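Side-chain contacts in amino acid amide racemase (Ochrobactrum anthropi, PDB 6GIO), which is a two-subunit protein of the class-III aminotransferase family that binds pyridoxal-5'-phosphate: residues 184-189 with 226-231; 60-65 with 306-311; 369-374 with 421-426; 327-332 with 402-407. All coordinates share one frame; numbering follows the deposited sequence.

Contact 1: 184-189 with 226-231; sequences ELLDYH and DRCRKH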
loop_
_atom_site.group_PDB
_atom_site.type_symbol
_atom_site.label_atom_id
_atom_site.label_comp_id
_atom_site.label_asym_id
_atom_site.label_seq_id
_atom_site.Cartn_x
_atom_site.Cartn_y
_atom_site.Cartn_z
ATOM N N GLU C 184 7.831 -6.756 -35.116
ATOM C CA GLU C 184 9.111 -6.840 -35.879
ATOM C C GLU C 184 10.263 -6.304 -35.006
ATOM O O GLU C 184 11.262 -6.938 -34.910
ATOM C CB GLU C 184 8.927 -6.189 -37.262
ATOM C CG GLU C 184 10.205 -5.770 -37.972
ATOM C CD GLU C 184 10.166 -5.489 -39.474
ATOM O OE1 GLU C 184 10.388 -4.349 -39.892
ATOM O OE2 GLU C 184 9.970 -6.415 -40.222
ATOM N N LEU C 185 10.061 -5.142 -34.400
ATOM C CA LEU C 185 10.996 -4.513 -33.508
ATOM C C LEU C 185 11.366 -5.428 -32.333
ATOM O O LEU C 185 12.528 -5.522 -31.971
ATOM C CB LEU C 185 10.424 -3.171 -33.008
ATOM C CG LEU C 185 11.275 -2.302 -32.112
ATOM C CD1 LEU C 185 12.624 -1.971 -32.710
ATOM C CD2 LEU C 185 10.544 -1.001 -31.850
ATOM N N LEU C 186 10.387 -6.107 -31.758
ATOM C CA LEU C 186 10.633 -7.042 -30.662
ATOM C C LEU C 186 11.422 -8.224 -31.158
ATOM O O LEU C 186 12.389 -8.651 -30.486
ATOM C CB LEU C 186 9.355 -7.536 -30.018
ATOM C CG LEU C 186 9.461 -8.549 -28.884
ATOM C CD1 LEU C 186 10.137 -7.922 -27.666
ATOM C CD2 LEU C 186 8.094 -9.115 -28.532
ATOM N N ASP C 187 11.025 -8.752 -32.312
ATOM C CA ASP C 187 11.772 -9.880 -32.917
ATOM C C ASP C 187 13.233 -9.493 -33.109
ATOM O O ASP C 187 14.120 -10.334 -32.932
ATOM C CB ASP C 187 11.236 -10.263 -34.288
ATOM C CG ASP C 187 9.876 -10.886 -34.240
ATOM O OD1 ASP C 187 9.472 -11.478 -33.190
ATOM O OD2 ASP C 187 9.203 -10.793 -35.297
ATOM N N TYR C 188 13.472 -8.233 -33.492
ATOM C CA TYR C 188 14.831 -7.740 -33.729
ATOM C C TYR C 188 15.628 -7.657 -32.446
ATOM O O TYR C 188 16.774 -8.084 -32.404
ATOM C CB TYR C 188 14.839 -6.354 -34.408
ATOM C CG TYR C 188 16.202 -5.959 -34.935
ATOM C CD1 TYR C 188 16.783 -6.624 -36.038
ATOM C CD2 TYR C 188 16.903 -4.909 -34.356
ATOM C CE1 TYR C 188 18.034 -6.244 -36.524
ATOM C CE2 TYR C 188 18.137 -4.528 -34.820
ATOM C CZ TYR C 188 18.700 -5.178 -35.902
ATOM O OH TYR C 188 19.949 -4.748 -36.312
ATOM N N HIS C 189 15.044 -7.055 -31.412
ATOM C CA HIS C 189 15.664 -7.076 -30.090
ATOM C C HIS C 189 15.971 -8.528 -29.624
ATOM O O HIS C 189 17.083 -8.819 -29.199
ATOM C CB HIS C 189 14.814 -6.318 -29.107
ATOM C CG HIS C 189 15.064 -4.849 -29.134
ATOM N ND1 HIS C 189 14.392 -3.979 -29.976
ATOM C CD2 HIS C 189 15.928 -4.086 -28.435
ATOM C CE1 HIS C 189 14.802 -2.740 -29.754
ATOM N NE2 HIS C 189 15.738 -2.780 -28.826
ATOM N N ASP C 226 2.230 -14.784 -27.725
ATOM C CA ASP C 226 2.774 -15.985 -28.384
ATOM C C ASP C 226 4.279 -15.859 -28.690
ATOM O O ASP C 226 5.013 -16.831 -28.492
ATOM C CB ASP C 226 1.998 -16.294 -29.681
ATOM C CG ASP C 226 0.566 -16.778 -29.423
ATOM O OD1 ASP C 226 0.156 -16.958 -28.265
ATOM O OD2 ASP C 226 -0.182 -16.960 -30.399
ATOM N N ARG C 227 4.722 -14.679 -29.165
ATOM C CA ARG C 227 6.154 -14.363 -29.381
ATOM C C ARG C 227 7.014 -14.523 -28.115
ATOM O O ARG C 227 8.152 -14.969 -28.187
ATOM C CB ARG C 227 6.359 -12.907 -29.856
ATOM C CG ARG C 227 5.899 -12.535 -31.259
ATOM C CD ARG C 227 6.724 -13.167 -32.363
ATOM N NE ARG C 227 6.878 -12.286 -33.532
ATOM C CZ ARG C 227 5.950 -12.085 -34.460
ATOM N NH1 ARG C 227 6.226 -11.295 -35.476
ATOM N NH2 ARG C 227 4.748 -12.649 -34.371
ATOM N N CYS C 228 6.454 -14.135 -26.968
ATOM C CA CYS C 228 7.144 -14.172 -25.685
ATOM C C CYS C 228 7.099 -15.586 -25.065
ATOM O O CYS C 228 8.115 -16.100 -24.597
ATOM C CB CYS C 228 6.515 -13.150 -24.790
ATOM S SG CYS C 228 6.901 -11.445 -25.300
ATOM N N ARG C 229 5.937 -16.210 -25.104
ATOM C CA ARG C 229 5.659 -17.477 -24.479
ATOM C C ARG C 229 6.467 -18.587 -25.137
ATOM O O ARG C 229 6.895 -19.505 -24.486
ATOM C CB ARG C 229 4.148 -17.784 -24.576
ATOM C CG ARG C 229 3.775 -19.187 -24.057
ATOM C CD ARG C 229 2.325 -19.269 -23.623
ATOM N NE ARG C 229 2.078 -18.401 -22.466
ATOM C CZ ARG C 229 0.884 -17.958 -22.097
ATOM N NH1 ARG C 229 -0.195 -18.250 -22.811
ATOM N NH2 ARG C 229 0.769 -17.167 -21.040
ATOM N N LYS C 230 6.695 -18.458 -26.424
ATOM C CA LYS C 230 7.593 -19.331 -27.176
ATOM C C LYS C 230 9.008 -19.487 -26.564
ATOM O O LYS C 230 9.704 -20.478 -26.856
ATOM C CB LYS C 230 7.673 -18.778 -28.613
ATOM C CG LYS C 230 8.897 -19.133 -29.435
ATOM C CD LYS C 230 8.871 -18.487 -30.821
ATOM C CE LYS C 230 7.498 -18.628 -31.471
ATOM N NZ LYS C 230 7.543 -18.510 -32.951
ATOM N N HIS C 231 9.432 -18.528 -25.733
ATOM C CA HIS C 231 10.753 -18.548 -25.084
ATOM C C HIS C 231 10.672 -18.633 -23.579
ATOM O O HIS C 231 11.651 -18.316 -22.897
ATOM C CB HIS C 231 11.557 -17.290 -25.468
ATOM C CG HIS C 231 11.718 -17.109 -26.945
ATOM N ND1 HIS C 231 12.615 -17.849 -27.687
ATOM C CD2 HIS C 231 11.100 -16.278 -27.818
ATOM C CE1 HIS C 231 12.533 -17.493 -28.958
ATOM N NE2 HIS C 231 11.622 -16.542 -29.063
#
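Asp187 and Arg227 join two helices of the large domain by a side-on salt bridge. This domain has the seven-stranded mixed sheet of fold type I pyridoxal-phosphate proteins. Helix 179-191 precedes strand 199-204 and helix 220-229 precedes strand 234-238, so the bridge links two neighbouring connections of the sheet.

Arg227 grips the carboxylate with two nitrogens, one for each oxygen. NE of Arg227 gives a hydrogen bond to OD1 of Asp187 at 2.7 Å, with an N-H...O angle of 153°. NH1 of Arg227 binds OD2 of Asp187 at 3.0 Å and is about as straight. Both oxygens use their syn lone pairs, and the carboxylate and guanidinium planes lie only 12° apart. The pairing therefore holds both flat groups against rotation. Bends at chi2 (-69°) and chi3 of Arg227 turn the guanidinium edge to the acid, while the two side chains as a whole meet at about a right angle.

Beside the bridge lies a small apolar layer. CD2 of Leu186 is 4.4 Å from CB of Arg227. Ile133, on strand 131-135, touches both Leu186 and Cys228, so this layer rests on the sheet. Leu165 and Leu167 of strand 164-167 also support Leu186. The closest apolar approach between the helices joins a methyl and a sulfur: CD2 of Leu186 lies 4.2 Å from SG of Cys228.

Contact 2: 60-65 with 306-311; sequences HPAIVE and GRAVLN. With EDO (1,2-ethanediol), chain H.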
loop_
_atom_site.group_PDB
_atom_site.type_symbol
_atom_site.label_atom_id
_atom_site.label_comp_id
_atom_site.label_asym_id
_atom_site.label_seq_id
_atom_site.Cartn_x
_atom_site.Cartn_y
_atom_site.Cartn_z
ATOM N N HIS C 60 -22.725 1.751 -1.265
ATOM C CA HIS C 60 -23.421 0.607 -1.830
ATOM C C HIS C 60 -23.678 -0.423 -0.700
ATOM O O HIS C 60 -22.743 -0.801 0.023
ATOM C CB HIS C 60 -22.627 -0.030 -2.969
ATOM C CG HIS C 60 -23.386 -1.102 -3.674
ATOM N ND1 HIS C 60 -23.553 -2.369 -3.145
ATOM C CD2 HIS C 60 -24.076 -1.082 -4.838
ATOM C CE1 HIS C 60 -24.297 -3.083 -3.968
ATOM N NE2 HIS C 60 -24.638 -2.321 -4.994
ATOM N N PRO C 61 -24.930 -0.879 -0.555
ATOM C CA PRO C 61 -25.284 -1.758 0.572
ATOM C C PRO C 61 -24.469 -3.053 0.710
ATOM O O PRO C 61 -24.246 -3.479 1.832
ATOM C CB PRO C 61 -26.803 -2.064 0.365
ATOM C CG PRO C 61 -27.190 -1.443 -0.926
ATOM C CD PRO C 61 -26.118 -0.447 -1.313
ATOM N N ALA C 62 -24.040 -3.688 -0.379
ATOM C CA ALA C 62 -23.250 -4.928 -0.254
ATOM C C ALA C 62 -21.900 -4.611 0.406
ATOM O O ALA C 62 -21.394 -5.360 1.244
ATOM C CB ALA C 62 -23.042 -5.591 -1.611
ATOM N N ILE C 63 -21.315 -3.485 0.023
ATOM C CA ILE C 63 -19.995 -3.125 0.532
ATOM C C ILE C 63 -20.146 -2.627 1.956
ATOM O O ILE C 63 -19.362 -3.022 2.837
ATOM C CB ILE C 63 -19.303 -2.084 -0.358
ATOM C CG1 ILE C 63 -18.973 -2.753 -1.701
ATOM C CG2 ILE C 63 -18.053 -1.557 0.316
ATOM C CD1 ILE C 63 -18.538 -1.755 -2.730
ATOM N N VAL C 64 -21.169 -1.801 2.189
ATOM C CA VAL C 64 -21.473 -1.335 3.545
ATOM C C VAL C 64 -21.624 -2.549 4.504
ATOM O O VAL C 64 -20.945 -2.624 5.533
ATOM C CB VAL C 64 -22.731 -0.454 3.573
ATOM C CG1 VAL C 64 -23.220 -0.262 4.988
ATOM C CG2 VAL C 64 -22.432 0.896 2.959
ATOM N N GLU C 65 -22.475 -3.502 4.146
ATOM C CA GLU C 65 -22.645 -4.707 4.968
ATOM C C GLU C 65 -21.328 -5.456 5.231
ATOM O O GLU C 65 -21.072 -5.815 6.362
ATOM C CB GLU C 65 -23.688 -5.673 4.385
ATOM N N GLY C 306 -13.914 -6.644 -1.009
ATOM C CA GLY C 306 -13.652 -7.238 -2.327
ATOM C C GLY C 306 -14.585 -8.388 -2.670
ATOM O O GLY C 306 -14.971 -8.569 -3.828
ATOM N N ARG C 307 -14.935 -9.183 -1.662
ATOM C CA ARG C 307 -15.868 -10.289 -1.896
ATOM C C ARG C 307 -17.215 -9.723 -2.306
ATOM O O ARG C 307 -17.850 -10.259 -3.205
ATOM C CB ARG C 307 -16.025 -11.171 -0.667
ATOM C CG ARG C 307 -14.784 -11.933 -0.331
ATOM C CD ARG C 307 -15.139 -13.163 0.441
ATOM N NE ARG C 307 -15.684 -14.164 -0.460
ATOM C CZ ARG C 307 -16.611 -15.060 -0.122
ATOM N NH1 ARG C 307 -17.126 -15.099 1.110
ATOM N NH2 ARG C 307 -17.023 -15.922 -1.024
ATOM N N ALA C 308 -17.635 -8.638 -1.643
ATOM C CA ALA C 308 -18.893 -7.983 -1.956
ATOM C C ALA C 308 -18.848 -7.409 -3.362
ATOM O O ALA C 308 -19.825 -7.478 -4.115
ATOM C CB ALA C 308 -19.216 -6.882 -0.940
ATOM N N VAL C 309 -17.717 -6.854 -3.758
ATOM C CA VAL C 309 -17.605 -6.334 -5.127
ATOM C C VAL C 309 -17.791 -7.456 -6.166
ATOM O O VAL C 309 -18.634 -7.383 -7.070
ATOM C CB VAL C 309 -16.274 -5.582 -5.331
ATOM C CG1 VAL C 309 -16.005 -5.345 -6.801
ATOM C CG2 VAL C 309 -16.286 -4.233 -4.583
ATOM N N LEU C 310 -16.988 -8.495 -6.054
ATOM C CA LEU C 310 -17.067 -9.616 -6.989
ATOM C C LEU C 310 -18.446 -10.239 -6.963
ATOM O O LEU C 310 -18.999 -10.562 -8.007
ATOM C CB LEU C 310 -16.030 -10.679 -6.647
ATOM C CG LEU C 310 -14.561 -10.297 -6.719
ATOM C CD1 LEU C 310 -13.725 -11.571 -6.643
ATOM C CD2 LEU C 310 -14.227 -9.547 -7.988
ATOM N N ASN C 311 -19.037 -10.387 -5.774
ATOM C CA ASN C 311 -20.327 -11.079 -5.704
ATOM C C ASN C 311 -21.410 -10.262 -6.434
ATOM O O ASN C 311 -22.183 -10.813 -7.219
ATOM C CB ASN C 311 -20.714 -11.363 -4.248
ATOM C CG ASN C 311 -22.010 -12.144 -4.127
ATOM O OD1 ASN C 311 -22.096 -13.309 -4.507
ATOM N ND2 ASN C 311 -23.020 -11.491 -3.625
HETATM C C1 EDO H . -18.620 1.657 -1.398
HETATM O O1 EDO H . -19.892 1.888 -2.033
HETATM C C2 EDO H . -18.757 1.696 0.112
HETATM O O2 EDO H . -19.208 3.023 0.494
#
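Ala308 is the bump of this contact, where two helices far apart in the sequence pack side by side. Its CB enters a shallow hollow on helix 61-72, walled by Ala62 and Ile63. CB of Ala308 lies 3.4 Å from O of Ala62 and 4.1 Å from CB of Ala62. On the other residue of the hollow, CG1 of Ile63 comes to 4.2 Å from CB of Ala308. The two alanines, Ala62 and Ala308, let the segment axes approach to 8.5 Å, nearly antiparallel at 156°.

Ile63 supplies a second bump. CG1 stands beside the backbone N (chi1 -68°) and the chain runs on extended, which carries CD1 of Ile63 to 3.8 Å from CG2 of Val309. CG2, the other branch of Ile63, faces a 1,2-ethanediol, probably from the crystallisation liquor.

His60 is the N-cap of helix 61-72, and its ND1 accepts from N of Ala62. The backbone N of His60 holds O1 of the ethanediol at 2.9 Å. The diol also bonds to Val71 O of the second subunit, and Val64 packs on Arg72 of that subunit, so this helix start lies at the dimer interface.

No hydrogen bond joins the two segments. Methyl groups and close backbone hold them by shape; Arg307 turns its charge to Asp93 instead.

Contact 3: 369-374 with 421-426; sequences VTTTAK and GDVLDG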
loop_
_atom_site.group_PDB
_atom_site.type_symbol
_atom_site.label_atom_id
_atom_site.label_comp_id
_atom_site.label_asym_id
_atom_site.label_seq_id
_atom_site.Cartn_x
_atom_site.Cartn_y
_atom_site.Cartn_z
ATOM N N VAL C 369 -3.469 21.402 -23.363
ATOM C CA VAL C 369 -3.869 20.943 -22.029
ATOM C C VAL C 369 -4.716 21.982 -21.291
ATOM O O VAL C 369 -5.579 21.620 -20.492
ATOM C CB VAL C 369 -2.631 20.540 -21.166
ATOM C CG1 VAL C 369 -1.705 21.723 -20.934
ATOM C CG2 VAL C 369 -3.048 19.959 -19.815
ATOM N N THR C 370 -4.485 23.262 -21.556
ATOM C CA THR C 370 -5.319 24.299 -20.958
ATOM C C THR C 370 -6.814 24.198 -21.370
ATOM O O THR C 370 -7.732 24.388 -20.534
ATOM C CB THR C 370 -4.743 25.722 -21.197
ATOM O OG1 THR C 370 -5.693 26.688 -20.736
ATOM C CG2 THR C 370 -4.493 25.988 -22.629
ATOM N N THR C 371 -7.071 23.870 -22.635
ATOM C CA THR C 371 -8.419 23.616 -23.109
ATOM C C THR C 371 -9.025 22.401 -22.404
ATOM O O THR C 371 -10.132 22.472 -21.897
ATOM C CB THR C 371 -8.416 23.388 -24.631
ATOM O OG1 THR C 371 -7.891 24.555 -25.242
ATOM C CG2 THR C 371 -9.810 23.106 -25.194
ATOM N N THR C 372 -8.283 21.302 -22.352
ATOM C CA THR C 372 -8.751 20.093 -21.683
ATOM C C THR C 372 -9.059 20.346 -20.192
ATOM O O THR C 372 -10.110 19.959 -19.696
ATOM C CB THR C 372 -7.697 18.992 -21.870
ATOM O OG1 THR C 372 -7.428 18.871 -23.283
ATOM C CG2 THR C 372 -8.146 17.648 -21.287
ATOM N N ALA C 373 -8.181 21.041 -19.499
ATOM C CA ALA C 373 -8.435 21.414 -18.084
ATOM C C ALA C 373 -9.687 22.285 -17.900
ATOM O O ALA C 373 -10.407 22.123 -16.931
ATOM C CB ALA C 373 -7.213 22.104 -17.456
ATOM N N LYS C 374 -9.953 23.175 -18.850
ATOM C CA LYS C 374 -11.121 24.026 -18.798
ATOM C C LYS C 374 -12.371 23.222 -18.979
ATOM O O LYS C 374 -13.393 23.524 -18.370
ATOM C CB LYS C 374 -11.069 25.114 -19.883
ATOM C CG LYS C 374 -10.131 26.242 -19.531
ATOM C CD LYS C 374 -10.147 27.305 -20.600
ATOM C CE LYS C 374 -9.134 28.376 -20.259
ATOM N NZ LYS C 374 -9.228 29.533 -21.193
ATOM N N GLY C 421 -18.678 23.091 -25.331
ATOM C CA GLY C 421 -19.209 24.252 -26.019
ATOM C C GLY C 421 -18.836 25.510 -25.300
ATOM O O GLY C 421 -18.410 26.467 -25.924
ATOM N N ASP C 422 -18.983 25.523 -23.981
ATOM C CA ASP C 422 -18.710 26.748 -23.201
ATOM C C ASP C 422 -17.230 27.086 -23.279
ATOM O O ASP C 422 -16.858 28.245 -23.301
ATOM C CB ASP C 422 -19.106 26.586 -21.730
ATOM C CG ASP C 422 -20.621 26.507 -21.521
ATOM O OD1 ASP C 422 -21.378 26.801 -22.444
ATOM O OD2 ASP C 422 -21.060 26.159 -20.415
ATOM N N VAL C 423 -16.373 26.066 -23.291
ATOM C CA VAL C 423 -14.936 26.329 -23.354
ATOM C C VAL C 423 -14.510 26.835 -24.753
ATOM O O VAL C 423 -13.711 27.785 -24.862
ATOM C CB VAL C 423 -14.118 25.106 -22.909
ATOM C CG1 VAL C 423 -12.660 25.232 -23.340
ATOM C CG2 VAL C 423 -14.254 24.921 -21.390
ATOM N N LEU C 424 -15.028 26.211 -25.798
ATOM C CA LEU C 424 -14.710 26.632 -27.160
ATOM C C LEU C 424 -15.203 28.062 -27.459
ATOM O O LEU C 424 -14.530 28.796 -28.169
ATOM C CB LEU C 424 -15.304 25.680 -28.168
ATOM C CG LEU C 424 -14.660 24.307 -28.230
ATOM C CD1 LEU C 424 -15.442 23.474 -29.208
ATOM C CD2 LEU C 424 -13.194 24.368 -28.644
ATOM N N ASP C 425 -16.359 28.442 -26.908
ATOM C CA ASP C 425 -16.931 29.783 -27.105
ATOM C C ASP C 425 -16.232 30.756 -26.207
ATOM O O ASP C 425 -16.743 31.841 -26.020
ATOM C CB ASP C 425 -18.430 29.861 -26.740
ATOM C CG ASP C 425 -19.351 29.118 -27.691
ATOM O OD1 ASP C 425 -18.960 28.755 -28.821
ATOM O OD2 ASP C 425 -20.525 28.911 -27.289
ATOM N N GLY C 426 -15.108 30.371 -25.609
ATOM C CA GLY C 426 -14.309 31.277 -24.797
ATOM C C GLY C 426 -15.009 31.807 -23.546
ATOM O O GLY C 426 -14.888 32.979 -23.193
#
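Two helices of the C-terminal part of the fold meet here, at the start of helix 369-382 and the end of helix 406-424. Val423 carries the contact from the second helix, and Thr371 and Lys374 receive it, one turn apart on the first.

Val423 points toward the other helix and uses both methyls. CG2 of Val423 lies 3.4 Å from the backbone O of Lys374 and 3.5 Å from CB of Lys374. CG1 sits across the gap between the two residues. CG1 of Val423 is 3.8 Å from CB of Lys374 and 4.0 Å from CG2 of Thr371. That threonine methyl faces Val423 because CG2 of Thr371 lies anti to its own backbone N, while OG1 stands beside that N (chi1 -60°). No hydrogen bond crosses between the segments.

Lys374 gives only the base of its side chain to Val423. The rest runs extended and leads away, and NZ makes a salt bridge with Asp430 and a hydrogen bond to Val428 O. Val428 also touches Val423, so the chain after the helix folds back over this contact. Asp422, next to Val423, pairs with Arg378 further along helix 369-382 and adds an ionic tie between the same two helices.

The helix then stops. Gly426 has a positive phi of 63°, and N of Gly426 bonds to Val423 O at 3.0 Å. N of Lys427 reaches back to Asp422 O. These two bonds, with glycine as the C-prime residue, make the Schellman motif, a common way to end an alpha-helix.

Contact 4: 327-332 with 402-407; sequences GIFADR and LTLTEP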
loop_
_atom_site.group_PDB
_atom_site.type_symbol
_atom_site.label_atom_id
_atom_site.label_comp_id
_atom_site.label_asym_id
_atom_site.label_seq_id
_atom_site.Cartn_x
_atom_site.Cartn_y
_atom_site.Cartn_z
ATOM N N GLY C 327 -21.995 1.140 -24.168
ATOM C CA GLY C 327 -22.307 1.360 -25.599
ATOM C C GLY C 327 -23.219 2.562 -25.830
ATOM O O GLY C 327 -22.920 3.425 -26.674
ATOM N N ILE C 328 -24.325 2.626 -25.083
ATOM C CA ILE C 328 -25.199 3.826 -25.096
ATOM C C ILE C 328 -24.420 5.118 -24.790
ATOM O O ILE C 328 -24.548 6.119 -25.515
ATOM C CB ILE C 328 -26.407 3.675 -24.133
ATOM C CG1 ILE C 328 -27.268 2.454 -24.542
ATOM C CG2 ILE C 328 -27.224 4.961 -24.083
ATOM C CD1 ILE C 328 -28.151 1.925 -23.427
ATOM N N PHE C 329 -23.594 5.099 -23.732
ATOM C CA PHE C 329 -22.834 6.295 -23.315
ATOM C C PHE C 329 -21.846 6.687 -24.412
ATOM O O PHE C 329 -21.764 7.852 -24.801
ATOM C CB PHE C 329 -22.085 6.040 -21.987
ATOM C CG PHE C 329 -21.464 7.281 -21.361
ATOM C CD1 PHE C 329 -21.820 8.572 -21.759
ATOM C CD2 PHE C 329 -20.553 7.148 -20.328
ATOM C CE1 PHE C 329 -21.251 9.690 -21.174
ATOM C CE2 PHE C 329 -19.987 8.267 -19.719
ATOM C CZ PHE C 329 -20.332 9.539 -20.146
ATOM N N ALA C 330 -21.108 5.701 -24.914
ATOM C CA ALA C 330 -20.109 5.943 -25.953
ATOM C C ALA C 330 -20.761 6.580 -27.203
ATOM O O ALA C 330 -20.223 7.522 -27.792
ATOM C CB ALA C 330 -19.356 4.641 -26.315
ATOM N N ASP C 331 -21.916 6.059 -27.599
ATOM C CA ASP C 331 -22.612 6.559 -28.789
ATOM C C ASP C 331 -23.117 7.979 -28.623
ATOM O O ASP C 331 -22.952 8.769 -29.548
ATOM C CB ASP C 331 -23.721 5.596 -29.214
ATOM C CG ASP C 331 -23.161 4.320 -29.804
ATOM O OD1 ASP C 331 -22.025 4.383 -30.364
ATOM O OD2 ASP C 331 -23.847 3.273 -29.732
ATOM N N ARG C 332 -23.649 8.322 -27.445
ATOM C CA ARG C 332 -23.986 9.740 -27.131
ATOM C C ARG C 332 -22.771 10.624 -27.343
ATOM O O ARG C 332 -22.826 11.625 -28.017
ATOM C CB ARG C 332 -24.515 9.920 -25.697
ATOM C CG ARG C 332 -25.852 9.238 -25.427
ATOM C CD ARG C 332 -27.050 9.930 -26.100
ATOM N NE ARG C 332 -27.090 11.367 -25.781
ATOM C CZ ARG C 332 -27.714 11.910 -24.733
ATOM N NH1 ARG C 332 -28.403 11.150 -23.900
ATOM N NH2 ARG C 332 -27.660 13.215 -24.515
ATOM N N LEU C 402 -19.918 1.200 -12.130
ATOM C CA LEU C 402 -20.598 0.257 -12.979
ATOM C C LEU C 402 -22.113 0.326 -12.772
ATOM O O LEU C 402 -22.890 -0.196 -13.573
ATOM C CB LEU C 402 -20.104 -1.155 -12.649
ATOM C CG LEU C 402 -18.617 -1.419 -12.943
ATOM C CD1 LEU C 402 -18.313 -2.923 -12.970
ATOM C CD2 LEU C 402 -18.202 -0.808 -14.254
ATOM N N THR C 403 -22.515 0.971 -11.681
ATOM C CA THR C 403 -23.912 1.157 -11.353
ATOM C C THR C 403 -24.518 2.399 -11.991
ATOM O O THR C 403 -25.645 2.770 -11.664
ATOM C CB THR C 403 -24.059 1.272 -9.822
ATOM O OG1 THR C 403 -23.106 2.215 -9.338
ATOM C CG2 THR C 403 -23.788 -0.109 -9.167
ATOM N N LEU C 404 -23.785 3.031 -12.899
ATOM C CA LEU C 404 -24.275 4.199 -13.609
ATOM C C LEU C 404 -25.644 3.906 -14.264
ATOM O O LEU C 404 -25.817 2.891 -14.961
ATOM C CB LEU C 404 -23.253 4.653 -14.652
ATOM C CG LEU C 404 -23.514 6.019 -15.301
ATOM C CD1 LEU C 404 -23.287 7.176 -14.332
ATOM C CD2 LEU C 404 -22.666 6.177 -16.555
ATOM N N THR C 405 -26.618 4.788 -14.029
ATOM C CA THR C 405 -27.989 4.568 -14.591
ATOM C C THR C 405 -28.151 5.194 -15.977
ATOM O O THR C 405 -27.351 6.047 -16.394
ATOM C CB THR C 405 -29.099 5.099 -13.660
ATOM O OG1 THR C 405 -29.042 6.525 -13.588
ATOM C CG2 THR C 405 -28.948 4.522 -12.279
ATOM N N GLU C 406 -29.189 4.781 -16.696
ATOM C CA GLU C 406 -29.460 5.386 -18.009
ATOM C C GLU C 406 -29.817 6.874 -17.947
ATOM O O GLU C 406 -29.316 7.636 -18.746
ATOM C CB GLU C 406 -30.424 4.544 -18.829
ATOM C CG GLU C 406 -29.747 3.240 -19.253
ATOM C CD GLU C 406 -30.628 2.294 -20.060
ATOM O OE1 GLU C 406 -31.284 2.742 -21.017
ATOM O OE2 GLU C 406 -30.616 1.081 -19.759
ATOM N N PRO C 407 -30.600 7.312 -16.953
ATOM C CA PRO C 407 -30.782 8.765 -16.811
ATOM C C PRO C 407 -29.502 9.519 -16.539
ATOM O O PRO C 407 -29.358 10.665 -16.971
ATOM C CB PRO C 407 -31.725 8.887 -15.613
ATOM C CG PRO C 407 -32.515 7.603 -15.666
ATOM C CD PRO C 407 -31.564 6.551 -16.135
#
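Ile328 and Glu406 meet at about a right angle. CD1 of Ile328 lies 4.0 Å from OE1 of Glu406 and 4.2 Å from CD of Glu406. Both side chains set out with CG or CG1 beside the backbone N. Glu406 then runs extended through chi2 (179°), so its carboxylate reaches across to the end of Ile328.

Phe329 and Leu404 form the second, buried pair. Both point toward the opposite segment. CD2 of Phe329 is 4.4 Å from the CD2 methyl of Leu404. Ile409 touches both residues and Ala412 also packs on Phe329, so helix 406-424 packs against the pair. The contact thus joins helix 318-339 to the turn that leads into helix 406-424.

That turn is fixed by polar groups. Thr405 is the N-cap, and its own N bonds to Glu408 OE1, consistent with a capping box. Leu404 O accepts from Arg321 on helix 318-339.

The chemistry is split by depth. The inner pair is wholly apolar, with no hydrogen bond between the segments. At the rim, Ile328 touches a carboxylate whose OE2 is paired with Arg324, so its charge is probably partly balanced by that arginine of helix 318-339.

Contact 2 opens first, at 60-65, and closes a long loop when helix 300-315 returns to helix 61-72. Contact 1 closes its own short loop inside that one, joining two helices that pack on the large-domain sheet, on the far side of the chain's centre. Helix 318-339 comes next after helix 300-315 and opens contact 4. Contact 3 opens at 369-374 before contact 4 closes at 402-407, and it closes at 421-426, so these two cross. Both use helix 406-424, contact 4 at its start and contact 3 at its end. Together they bind that helix to helices 318-339 and 369-382. Contacts 2 and 4 come within about 4 Å at their nearest atoms without touching.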